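Side-chain contacts in glycerol kinase, putative (Plasmodium falciparum, PDB 2W40), which probably transfers phosphate from ATP to glycerol to make sn-glycerol 3-phosphate: residues Ile293-Asn298 with Lys302-Leu307; Gln256-Phe259 with Ala264-Thr267; Thr185-Ser188 with Leu192-Ile195; Ser221-Phe226 with Ala449-Leu454. All coordinates share one frame; numbering follows the deposited sequence.

Contact 1. Residues Ile293-Asn298 with Lys302-Leu307; sequences ICYKFN and KPKYAL. With GOL (glycerol), chain B; EDO (1,2-ethanediol), chain D.
Strands 293-295 and 304-307 pair antiparallel but splayed, with 129° between their directions, in the hairpin of strands 290-295 and 304-311, and a classic beta bulge sets both C294 and Y295 against K304. The hairpin lies at one border of the mixed sheet in the C-terminal FGGY domain. K304 O accepts from C294 N at 2.8 Å and, weakly, from Y295 N. K304 N returns a bond of 3.0 Å to Y295 O.

Y295 and K304 send their side chains the same way. Y295 has chi1 of 49°, which puts its ring beside the lysine chain. K304 CB sits over one ring face, 4.0 Å from the centroid and toward the rim. K304 CG comes within 3.4 Å of Y295 CE1. The lysine then bends at chi2 and chi4, and its NZ donates to a water that also bonds Y295 OH. That hydroxyl has a second partner in N277 ND2.

I293, C294 and A306 add apolar contacts. I293 CD1 meets the Y305 ring obliquely, 3.3 Å from CE1. Y305 OH is bonded to I195 O. C294 CB and A306 CB, both turned toward the other strand, are 4.0 Å apart.

A glycerol spans the turn end. Its O1 lies in the plane of the Y295 ring, at the edge, and its O3 lies over the centre of the F297 ring. Glycerol O2 donates to K302 O at 2.8 Å, and F297 N reaches glycerol O1 at 2.7 Å with an almost straight N-H...O angle of 178°.

Contact 2. Residues Gln256-Phe259 with Ala264-Thr267; sequences QAIF and AKCT
K265 NZ is held by several groups, while the carbon part of the same side chain packs against I258 and Q256. The amine donates to T267 OG1 at 2.7 Å and also bonds F273 O. A third bond, to Q249 OE1, is weak. These partners fix the far end of a buried lysine. T267 OG1 is itself bonded to D414 OD2, so the amine and the carboxylate are linked through one hydroxyl. The nearby carboxylate would probably favour a charged lysine.

Towards the loop, the K265 side chain offers its CB and CG. Its chi1 of 67° sets CG between the backbone N and the carbonyl carbon, and a further bend at chi2 takes NZ away from the loop. I258 crosses this chain at about a right angle. The I258 CD1 methyl does the touching, 3.8 Å from K265 CG and 3.7 Å from K265 N. The same methyl lies 4.0 Å from A264 CA. Q256 also crosses at about a right angle, with its CG 4.1 Å from K265 CB. No hydrogen bond joins the two segments.

A257 has positive phi and ends helix 248-255 in a Schellman motif. I258 is the centre of an inverse gamma turn, closed by a weak bond of 3.0 Å from F259 N to A257 O. I258 O is bonded to N277 ND2. The contact thus packs a Schellman-capped helix end and its gamma turn against strand 264-268 of the C-terminal sheet, in the actin-like ATPase fold of FGGY kinases.

Contact 3. Residues Thr185-Ser188 with Leu192-Ile195; sequences TNAS and LMDI
M193 lies against A187 and S188, where the chain leaves the short helix 184-187 and folds back in the N-terminal FGGY domain. Its side chain runs past A187. M193 CB is 3.5 Å from A187 O, and M193 SD is 3.6 Å from A187 CB. A bend at chi3 of 79° then swings the methyl round to the next residue, so that M193 CE lies 3.8 Å from S188 CB. On the same CB, at 4.2 Å, rests I195 CD1.

No direct hydrogen bond joins the segments. A water does so instead. It donates to A187 O at 2.9 Å and accepts from M193 N at 3.1 Å. A187 O has a further bond with T190 OG1, so the A187 carbonyl is well satisfied.

The next shell places these groups. I293 of strand 290-295 packs on S188, M193 and I195. I219 covers A187 and M193 from strand 218-220. Farther along the loop, D194 OD1 takes the N-H groups of N196 and T197, as in an Asx turn. S188 is tied back to T185. With chi1 of 81°, its hydroxyl turns back along the chain, bonds T292 OG1, and donates to T185 O with OG 2.7 Å away, tilted 19° from the carbonyl plane.

Contact 4. Residues Ser221-Phe226 with Ala449-Leu454; sequences SNCSNF and AVLAGL
L451 meets C223 and N222 with its two methyls, and these three residues carry most of the contact. L451 has the most surface buried. Its side chain projects from helix 443-455 toward N222 and C223. CG stands anti to the carbonyl carbon, chi1 -67°, and from there CD1 lies on N222 and CD2 between N222 and C223. L451 CD2 lies 3.7 Å from C223 SG. L451 CD1 lies 3.9 Å from N222 CB, and CD2 is almost as close to that atom, at 4.0 Å.

C223 comes second. Its sulfur lies against L451, with C223 SG 4.0 Å from L451 CB and 3.5 Å from L451 O.

The joint is between the two halves of the actin-like kinase fold. Segment 221-226 leads into strand 225-228, at one border of the N-terminal sheet, and the helix belongs to the C-terminal FGGY domain. I246 and I254 also pack on L451, as does F297. Near the same place, A452 O is bonded to T243 OG1.

N222 gives the leucine only its CB. Its amide turns away and is gripped on both ends: OD1 accepts from K296 N, while ND2 donates to C245 O and, weakly, to D183 OD2.

How the contacts relate
All four contacts are mainly buried, but K296, P303 and K304 of contact 1 are partly exposed. Contacts 1 and 2 reach the same C-terminal sheet, the first at a border strand through backbone bonds and glycerol, the second by carbon packing alone. They meet where Y295 OH lies near F259 O. Contact 3 belongs to the N-terminal domain and uses a water as its bridge. Contact 4 crosses between the domains on apolar atoms. Contact 1 touches each of the others: C294 O packs on T185 CG2 of contact 3, and F297 shares a backbone bond with C223 of contact 4. Contacts 2 and 3 lie apart, with nearest atoms about 11 Å away.

Contact 1. Residues Ile293-Asn298 with Lys302-Leu307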
loop_
_atom_site.group_PDB
_atom_site.type_symbol
_atom_site.label_atom_id
_atom_site.label_comp_id
_atom_site.label_asym_id
_atom_site.label_seq_id
_atom_site.Cartn_x
_atom_site.Cartn_y
_atom_site.Cartn_z
ATOM N N ILE C 293 6.111 -25.635 25.507
ATOM C CA ILE C 293 6.546 -25.715 26.887
ATOM C C ILE C 293 6.510 -24.264 27.443
ATOM O O ILE C 293 7.050 -23.342 26.761
ATOM C CB ILE C 293 7.974 -26.221 27.069
ATOM C CG1 ILE C 293 8.188 -27.637 26.535
ATOM C CG2 ILE C 293 8.375 -26.064 28.543
ATOM C CD1 ILE C 293 7.442 -28.648 27.224
ATOM N N CYS C 294 5.819 -24.002 28.557
ATOM C CA CYS C 294 5.902 -22.707 29.191
ATOM C C CYS C 294 7.230 -22.510 29.950
ATOM O O CYS C 294 7.980 -21.529 29.704
ATOM C CB CYS C 294 4.714 -22.491 30.101
ATOM S SG CYS C 294 4.321 -20.743 30.407
ATOM N N TYR C 295 7.567 -23.445 30.840
ATOM C CA TYR C 295 8.855 -23.427 31.549
ATOM C C TYR C 295 8.999 -24.764 32.270
ATOM O O TYR C 295 8.011 -25.449 32.529
ATOM C CB TYR C 295 8.929 -22.204 32.504
ATOM C CG TYR C 295 7.701 -22.037 33.405
ATOM C CD1 TYR C 295 7.524 -22.841 34.536
ATOM C CD2 TYR C 295 6.675 -21.191 33.059
ATOM C CE1 TYR C 295 6.359 -22.736 35.265
ATOM C CE2 TYR C 295 5.532 -21.088 33.842
ATOM C CZ TYR C 295 5.397 -21.851 34.944
ATOM O OH TYR C 295 4.202 -21.763 35.747
ATOM N N LYS C 296 10.224 -25.077 32.659
ATOM C CA LYS C 296 10.590 -26.184 33.538
ATOM C C LYS C 296 11.818 -25.667 34.211
ATOM O O LYS C 296 12.867 -25.723 33.682
ATOM C CB LYS C 296 10.900 -27.484 32.755
ATOM C CG LYS C 296 11.315 -28.680 33.613
ATOM C CD LYS C 296 11.651 -29.881 32.807
ATOM C CE LYS C 296 12.454 -30.816 33.609
ATOM N NZ LYS C 296 12.692 -32.151 33.000
ATOM N N PHE C 297 11.672 -25.199 35.446
ATOM C CA PHE C 297 12.815 -24.576 36.079
ATOM C C PHE C 297 13.982 -25.575 36.337
ATOM O O PHE C 297 15.136 -25.255 36.046
ATOM C CB PHE C 297 12.390 -23.868 37.447
ATOM C CG PHE C 297 11.678 -22.560 37.293
ATOM C CD1 PHE C 297 10.885 -22.267 36.221
ATOM C CD2 PHE C 297 11.765 -21.596 38.270
ATOM C CE1 PHE C 297 10.180 -21.100 36.103
ATOM C CE2 PHE C 297 11.087 -20.383 38.125
ATOM C CZ PHE C 297 10.261 -20.159 37.046
ATOM N N ASN C 298 13.664 -26.650 37.064
ATOM C CA ASN C 298 14.604 -27.649 37.534
ATOM C C ASN C 298 14.365 -29.020 36.919
ATOM O O ASN C 298 13.257 -29.355 36.477
ATOM C CB ASN C 298 14.519 -27.771 39.068
ATOM C CG ASN C 298 14.886 -26.463 39.777
ATOM O OD1 ASN C 298 15.818 -25.714 39.372
ATOM N ND2 ASN C 298 14.141 -26.167 40.834
ATOM N N LYS C 302 8.018 -31.465 36.846
ATOM C CA LYS C 302 7.182 -31.596 35.686
ATOM C C LYS C 302 7.047 -30.209 34.978
ATOM O O LYS C 302 6.848 -29.176 35.615
ATOM C CB LYS C 302 5.784 -32.147 36.041
ATOM C CG LYS C 302 5.786 -33.497 36.746
ATOM C CD LYS C 302 4.372 -34.015 36.867
ATOM C CE LYS C 302 4.309 -35.400 37.538
ATOM N NZ LYS C 302 2.835 -35.887 37.533
ATOM N N PRO C 303 7.131 -30.194 33.645
ATOM C CA PRO C 303 6.986 -28.925 32.973
ATOM C C PRO C 303 5.599 -28.347 33.047
ATOM O O PRO C 303 4.616 -29.103 33.141
ATOM C CB PRO C 303 7.327 -29.278 31.518
ATOM C CG PRO C 303 7.098 -30.672 31.377
ATOM C CD PRO C 303 7.317 -31.301 32.693
ATOM N N LYS C 304 5.485 -27.030 32.964
ATOM C CA LYS C 304 4.208 -26.374 32.724
ATOM C C LYS C 304 4.167 -26.108 31.208
ATOM O O LYS C 304 5.159 -25.726 30.614
ATOM C CB LYS C 304 4.069 -25.072 33.488
ATOM C CG LYS C 304 4.142 -25.239 35.049
ATOM C CD LYS C 304 3.129 -26.209 35.650
ATOM C CE LYS C 304 3.245 -26.345 37.214
ATOM N NZ LYS C 304 2.388 -25.364 37.886
ATOM N N TYR C 305 3.020 -26.428 30.658
ATOM C CA TYR C 305 2.714 -26.279 29.246
ATOM C C TYR C 305 1.933 -25.017 28.961
ATOM O O TYR C 305 1.409 -24.384 29.830
ATOM C CB TYR C 305 1.985 -27.534 28.751
ATOM C CG TYR C 305 2.869 -28.698 28.666
ATOM C CD1 TYR C 305 3.619 -28.912 27.503
ATOM C CD2 TYR C 305 2.983 -29.625 29.712
ATOM C CE1 TYR C 305 4.443 -30.032 27.402
ATOM C CE2 TYR C 305 3.770 -30.792 29.621
ATOM C CZ TYR C 305 4.516 -31.006 28.468
ATOM O OH TYR C 305 5.388 -32.050 28.329
ATOM N N ALA C 306 1.791 -24.723 27.682
ATOM C CA ALA C 306 1.107 -23.525 27.215
ATOM C C ALA C 306 0.484 -23.810 25.845
ATOM O O ALA C 306 0.868 -24.752 25.123
ATOM C CB ALA C 306 1.976 -22.314 27.151
ATOM N N LEU C 307 -0.487 -22.999 25.513
ATOM C CA LEU C 307 -1.070 -22.829 24.140
ATOM C C LEU C 307 -0.618 -21.488 23.690
ATOM O O LEU C 307 -0.609 -20.543 24.471
ATOM C CB LEU C 307 -2.583 -22.981 24.117
ATOM C CG LEU C 307 -3.113 -24.349 24.022
ATOM C CD1 LEU C 307 -4.705 -24.366 24.086
ATOM C CD2 LEU C 307 -2.675 -25.147 22.779
HETATM C C1 GOL B . 8.132 -26.023 36.456
HETATM O O1 GOL B . 9.328 -25.408 36.808
HETATM C C2 GOL B . 7.427 -26.111 37.785
HETATM O O2 GOL B . 6.517 -27.119 37.418
HETATM C C3 GOL B . 6.859 -24.762 38.274
HETATM O O3 GOL B . 7.810 -23.808 38.823
HETATM C C1 EDO D . 15.226 -30.566 30.819
HETATM O O1 EDO D . 14.062 -31.383 30.471
HETATM C C2 EDO D . 16.294 -31.418 31.492
HETATM O O2 EDO D . 15.766 -31.701 32.789
HETATM O O HOH W 1 4.310 -23.022 38.006
#

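Contact 2. Residues Gln256-Phe259 with Ala264-Thr267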
loop_
_atom_site.group_PDB
_atom_site.type_symbol
_atom_site.label_atom_id
_atom_site.label_comp_id
_atom_site.label_asym_id
_atom_site.label_seq_id
_atom_site.Cartn_x
_atom_site.Cartn_y
_atom_site.Cartn_z
ATOM N N GLN C 256 5.841 -11.841 33.692
ATOM C CA GLN C 256 4.456 -11.375 33.949
ATOM C C GLN C 256 3.884 -12.224 35.144
ATOM O O GLN C 256 2.689 -12.072 35.493
ATOM C CB GLN C 256 3.613 -11.582 32.731
ATOM C CG GLN C 256 3.778 -10.660 31.565
ATOM C CD GLN C 256 2.937 -9.406 31.698
ATOM O OE1 GLN C 256 2.643 -8.746 30.719
ATOM N NE2 GLN C 256 2.624 -9.065 32.876
ATOM N N ALA C 257 4.632 -13.192 35.646
ATOM C CA ALA C 257 4.199 -14.173 36.711
ATOM C C ALA C 257 2.911 -14.927 36.364
ATOM O O ALA C 257 2.075 -15.104 37.231
ATOM C CB ALA C 257 3.996 -13.496 38.106
ATOM N N ILE C 258 2.763 -15.350 35.099
ATOM C CA ILE C 258 1.609 -16.117 34.697
ATOM C C ILE C 258 1.952 -17.603 34.943
ATOM O O ILE C 258 2.210 -18.474 34.084
ATOM C CB ILE C 258 1.049 -15.711 33.330
ATOM C CG1 ILE C 258 1.990 -16.153 32.312
ATOM C CG2 ILE C 258 0.607 -14.124 33.231
ATOM C CD1 ILE C 258 1.184 -16.516 30.950
ATOM N N PHE C 259 1.946 -17.949 36.220
ATOM C CA PHE C 259 2.347 -19.253 36.693
ATOM C C PHE C 259 1.218 -20.190 36.987
ATOM O O PHE C 259 1.485 -21.388 37.237
ATOM C CB PHE C 259 3.171 -19.096 38.013
ATOM C CG PHE C 259 4.423 -18.279 37.883
ATOM C CD1 PHE C 259 5.358 -18.603 36.919
ATOM C CD2 PHE C 259 4.663 -17.164 38.653
ATOM C CE1 PHE C 259 6.560 -17.887 36.857
ATOM C CE2 PHE C 259 5.824 -16.421 38.550
ATOM C CZ PHE C 259 6.741 -16.747 37.625
ATOM N N ALA C 264 -2.930 -15.927 31.283
ATOM C CA ALA C 264 -2.515 -15.580 29.889
ATOM C C ALA C 264 -1.841 -14.239 29.772
ATOM O O ALA C 264 -2.233 -13.286 30.438
ATOM C CB ALA C 264 -3.631 -15.606 28.960
ATOM N N LYS C 265 -0.836 -14.155 28.891
ATOM C CA LYS C 265 -0.185 -12.871 28.580
ATOM C C LYS C 265 -0.109 -12.718 27.065
ATOM O O LYS C 265 -0.130 -13.683 26.312
ATOM C CB LYS C 265 1.151 -12.762 29.200
ATOM C CG LYS C 265 2.221 -13.759 28.610
ATOM C CD LYS C 265 3.039 -13.069 27.463
ATOM C CE LYS C 265 3.997 -14.021 26.767
ATOM N NZ LYS C 265 4.353 -13.480 25.460
ATOM N N CYS C 266 0.088 -11.497 26.654
ATOM C CA CYS C 266 0.326 -11.144 25.266
ATOM C C CYS C 266 1.434 -10.109 25.194
ATOM O O CYS C 266 1.354 -9.073 25.846
ATOM C CB CYS C 266 -0.946 -10.655 24.641
ATOM S SG CYS C 266 -0.759 -10.349 22.887
ATOM N N THR C 267 2.514 -10.424 24.457
ATOM C CA THR C 267 3.608 -9.550 24.228
ATOM C C THR C 267 3.528 -8.960 22.835
ATOM O O THR C 267 3.365 -9.706 21.862
ATOM C CB THR C 267 4.985 -10.308 24.409
ATOM O OG1 THR C 267 5.103 -10.889 25.755
ATOM C CG2 THR C 267 6.150 -9.383 24.160
#

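Contact 3. Residues Thr185-Ser188 with Leu192-Ile195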
loop_
_atom_site.group_PDB
_atom_site.type_symbol
_atom_site.label_atom_id
_atom_site.label_comp_id
_atom_site.label_asym_id
_atom_site.label_seq_id
_atom_site.Cartn_x
_atom_site.Cartn_y
_atom_site.Cartn_z
ATOM N N THR C 185 12.288 -24.896 26.435
ATOM C CA THR C 185 11.428 -23.965 25.689
ATOM C C THR C 185 11.900 -23.726 24.238
ATOM O O THR C 185 11.099 -23.893 23.302
ATOM C CB THR C 185 11.142 -22.644 26.411
ATOM O OG1 THR C 185 12.332 -21.817 26.468
ATOM C CG2 THR C 185 10.575 -22.945 27.819
ATOM N N ASN C 186 13.210 -23.472 24.062
ATOM C CA ASN C 186 13.757 -23.328 22.739
ATOM C C ASN C 186 13.724 -24.634 21.945
ATOM O O ASN C 186 13.392 -24.606 20.753
ATOM C CB ASN C 186 15.179 -22.780 22.808
ATOM C CG ASN C 186 15.197 -21.223 22.889
ATOM O OD1 ASN C 186 14.812 -20.547 21.929
ATOM N ND2 ASN C 186 15.685 -20.690 23.978
ATOM N N ALA C 187 14.009 -25.749 22.613
ATOM C CA ALA C 187 13.965 -27.053 21.931
ATOM C C ALA C 187 12.556 -27.328 21.392
ATOM O O ALA C 187 12.398 -28.009 20.356
ATOM C CB ALA C 187 14.454 -28.213 22.789
ATOM N N SER C 188 11.520 -26.842 22.077
ATOM C CA SER C 188 10.120 -27.101 21.695
ATOM C C SER C 188 9.683 -26.325 20.404
ATOM O O SER C 188 8.590 -26.551 19.889
ATOM C CB SER C 188 9.203 -26.770 22.860
ATOM O OG SER C 188 8.933 -25.383 22.946
ATOM N N LEU C 192 11.678 -30.752 16.256
ATOM C CA LEU C 192 12.521 -31.932 16.471
ATOM C C LEU C 192 12.373 -32.597 17.851
ATOM O O LEU C 192 12.943 -33.686 18.049
ATOM C CB LEU C 192 13.989 -31.665 16.221
ATOM C CG LEU C 192 14.298 -31.014 14.909
ATOM C CD1 LEU C 192 15.791 -30.655 14.957
ATOM C CD2 LEU C 192 13.908 -31.937 13.744
ATOM N N MET C 193 11.706 -31.914 18.814
ATOM C CA MET C 193 11.629 -32.440 20.152
ATOM C C MET C 193 10.260 -33.116 20.349
ATOM O O MET C 193 9.251 -32.561 19.919
ATOM C CB MET C 193 11.743 -31.304 21.144
ATOM C CG MET C 193 11.949 -31.791 22.571
ATOM S SD MET C 193 11.833 -30.487 23.830
ATOM C CE MET C 193 10.016 -30.307 23.986
ATOM N N ASP C 194 10.242 -34.205 21.104
ATOM C CA ASP C 194 9.038 -34.876 21.587
ATOM C C ASP C 194 8.471 -33.996 22.722
ATOM O O ASP C 194 9.151 -33.789 23.752
ATOM C CB ASP C 194 9.359 -36.250 22.081
ATOM C CG ASP C 194 8.062 -37.028 22.495
ATOM O OD1 ASP C 194 7.190 -36.482 23.198
ATOM O OD2 ASP C 194 7.968 -38.248 22.137
ATOM N N ILE C 195 7.315 -33.392 22.469
ATOM C CA ILE C 195 6.719 -32.424 23.434
ATOM C C ILE C 195 6.355 -32.997 24.817
ATOM O O ILE C 195 6.253 -32.261 25.785
ATOM C CB ILE C 195 5.470 -31.767 22.777
ATOM C CG1 ILE C 195 5.004 -30.471 23.479
ATOM C CG2 ILE C 195 4.271 -32.653 22.673
ATOM C CD1 ILE C 195 6.055 -29.416 23.558
HETATM O O HOH W 2 10.313 -29.192 18.797
#

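Contact 4. Residues Ser221-Phe226 with Ala449-Leu454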
loop_
_atom_site.group_PDB
_atom_site.type_symbol
_atom_site.label_atom_id
_atom_site.label_comp_id
_atom_site.label_asym_id
_atom_site.label_seq_id
_atom_site.Cartn_x
_atom_site.Cartn_y
_atom_site.Cartn_z
ATOM N N SER C 221 17.087 -27.778 31.679
ATOM C CA SER C 221 15.985 -27.029 32.325
ATOM C C SER C 221 16.336 -25.522 32.258
ATOM O O SER C 221 17.455 -25.103 31.866
ATOM C CB SER C 221 15.772 -27.517 33.794
ATOM O OG SER C 221 16.907 -27.145 34.569
ATOM N N ASN C 222 15.366 -24.682 32.549
ATOM C CA ASN C 222 15.544 -23.246 32.403
ATOM C C ASN C 222 16.501 -22.578 33.428
ATOM O O ASN C 222 17.115 -21.573 33.119
ATOM C CB ASN C 222 14.191 -22.495 32.424
ATOM C CG ASN C 222 13.287 -22.873 31.244
ATOM O OD1 ASN C 222 12.194 -23.425 31.391
ATOM N ND2 ASN C 222 13.796 -22.609 30.061
ATOM N N CYS C 223 16.564 -23.136 34.645
ATOM C CA CYS C 223 17.548 -22.740 35.638
ATOM C C CYS C 223 18.591 -23.889 35.655
ATOM O O CYS C 223 18.277 -25.021 35.994
ATOM C CB CYS C 223 16.851 -22.695 36.969
ATOM S SG CYS C 223 15.608 -21.432 37.171
ATOM N N SER C 224 19.835 -23.607 35.326
ATOM C CA SER C 224 20.834 -24.678 35.167
ATOM C C SER C 224 22.245 -24.118 35.135
ATOM O O SER C 224 22.416 -22.947 35.106
ATOM C CB SER C 224 20.495 -25.555 33.922
ATOM O OG SER C 224 21.120 -26.857 34.020
ATOM N N ASN C 225 23.258 -24.965 35.151
ATOM C CA ASN C 225 24.634 -24.562 34.936
ATOM C C ASN C 225 24.893 -24.664 33.447
ATOM O O ASN C 225 25.151 -25.752 32.949
ATOM C CB ASN C 225 25.556 -25.475 35.678
ATOM C CG ASN C 225 27.022 -25.026 35.593
ATOM O OD1 ASN C 225 27.302 -24.063 34.923
ATOM N ND2 ASN C 225 27.940 -25.690 36.343
ATOM N N PHE C 226 24.779 -23.541 32.776
ATOM C CA PHE C 226 25.111 -23.460 31.347
ATOM C C PHE C 226 26.593 -23.223 31.038
ATOM O O PHE C 226 27.002 -23.266 29.862
ATOM C CB PHE C 226 24.238 -22.425 30.656
ATOM C CG PHE C 226 22.783 -22.767 30.613
ATOM C CD1 PHE C 226 22.257 -23.599 29.608
ATOM C CD2 PHE C 226 21.913 -22.317 31.610
ATOM C CE1 PHE C 226 20.906 -23.979 29.664
ATOM C CE2 PHE C 226 20.591 -22.650 31.596
ATOM C CZ PHE C 226 20.092 -23.487 30.676
ATOM N N ALA C 449 16.266 -12.682 34.068
ATOM C CA ALA C 449 16.991 -12.283 35.285
ATOM C C ALA C 449 16.433 -13.074 36.433
ATOM O O ALA C 449 17.162 -13.477 37.303
ATOM C CB ALA C 449 16.804 -10.784 35.469
ATOM N N VAL C 450 15.112 -13.304 36.431
ATOM C CA VAL C 450 14.472 -14.139 37.469
ATOM C C VAL C 450 15.057 -15.574 37.472
ATOM O O VAL C 450 15.446 -16.102 38.556
ATOM C CB VAL C 450 12.887 -14.117 37.419
ATOM C CG1 VAL C 450 12.253 -15.239 38.326
ATOM C CG2 VAL C 450 12.366 -12.662 37.727
ATOM N N LEU C 451 15.106 -16.189 36.294
ATOM C CA LEU C 451 15.569 -17.540 36.259
ATOM C C LEU C 451 17.053 -17.612 36.700
ATOM O O LEU C 451 17.419 -18.481 37.480
ATOM C CB LEU C 451 15.375 -18.153 34.836
ATOM C CG LEU C 451 13.996 -18.397 34.277
ATOM C CD1 LEU C 451 14.172 -18.601 32.722
ATOM C CD2 LEU C 451 13.355 -19.533 34.980
ATOM N N ALA C 452 17.897 -16.714 36.191
ATOM C CA ALA C 452 19.311 -16.727 36.473
ATOM C C ALA C 452 19.551 -16.546 38.017
ATOM O O ALA C 452 20.310 -17.295 38.666
ATOM C CB ALA C 452 20.013 -15.676 35.663
ATOM N N GLY C 453 18.875 -15.541 38.586
ATOM C CA GLY C 453 18.940 -15.314 40.013
ATOM C C GLY C 453 18.487 -16.430 40.882
ATOM O O GLY C 453 19.063 -16.724 41.917
ATOM N N LEU C 454 17.392 -17.032 40.524
ATOM C CA LEU C 454 16.857 -18.181 41.281
ATOM C C LEU C 454 17.871 -19.325 41.288
ATOM O O LEU C 454 18.105 -19.939 42.327
ATOM C CB LEU C 454 15.566 -18.636 40.726
ATOM C CG LEU C 454 14.323 -17.784 41.138
ATOM C CD1 LEU C 454 13.074 -18.216 40.313
ATOM C CD2 LEU C 454 14.000 -17.705 42.676
#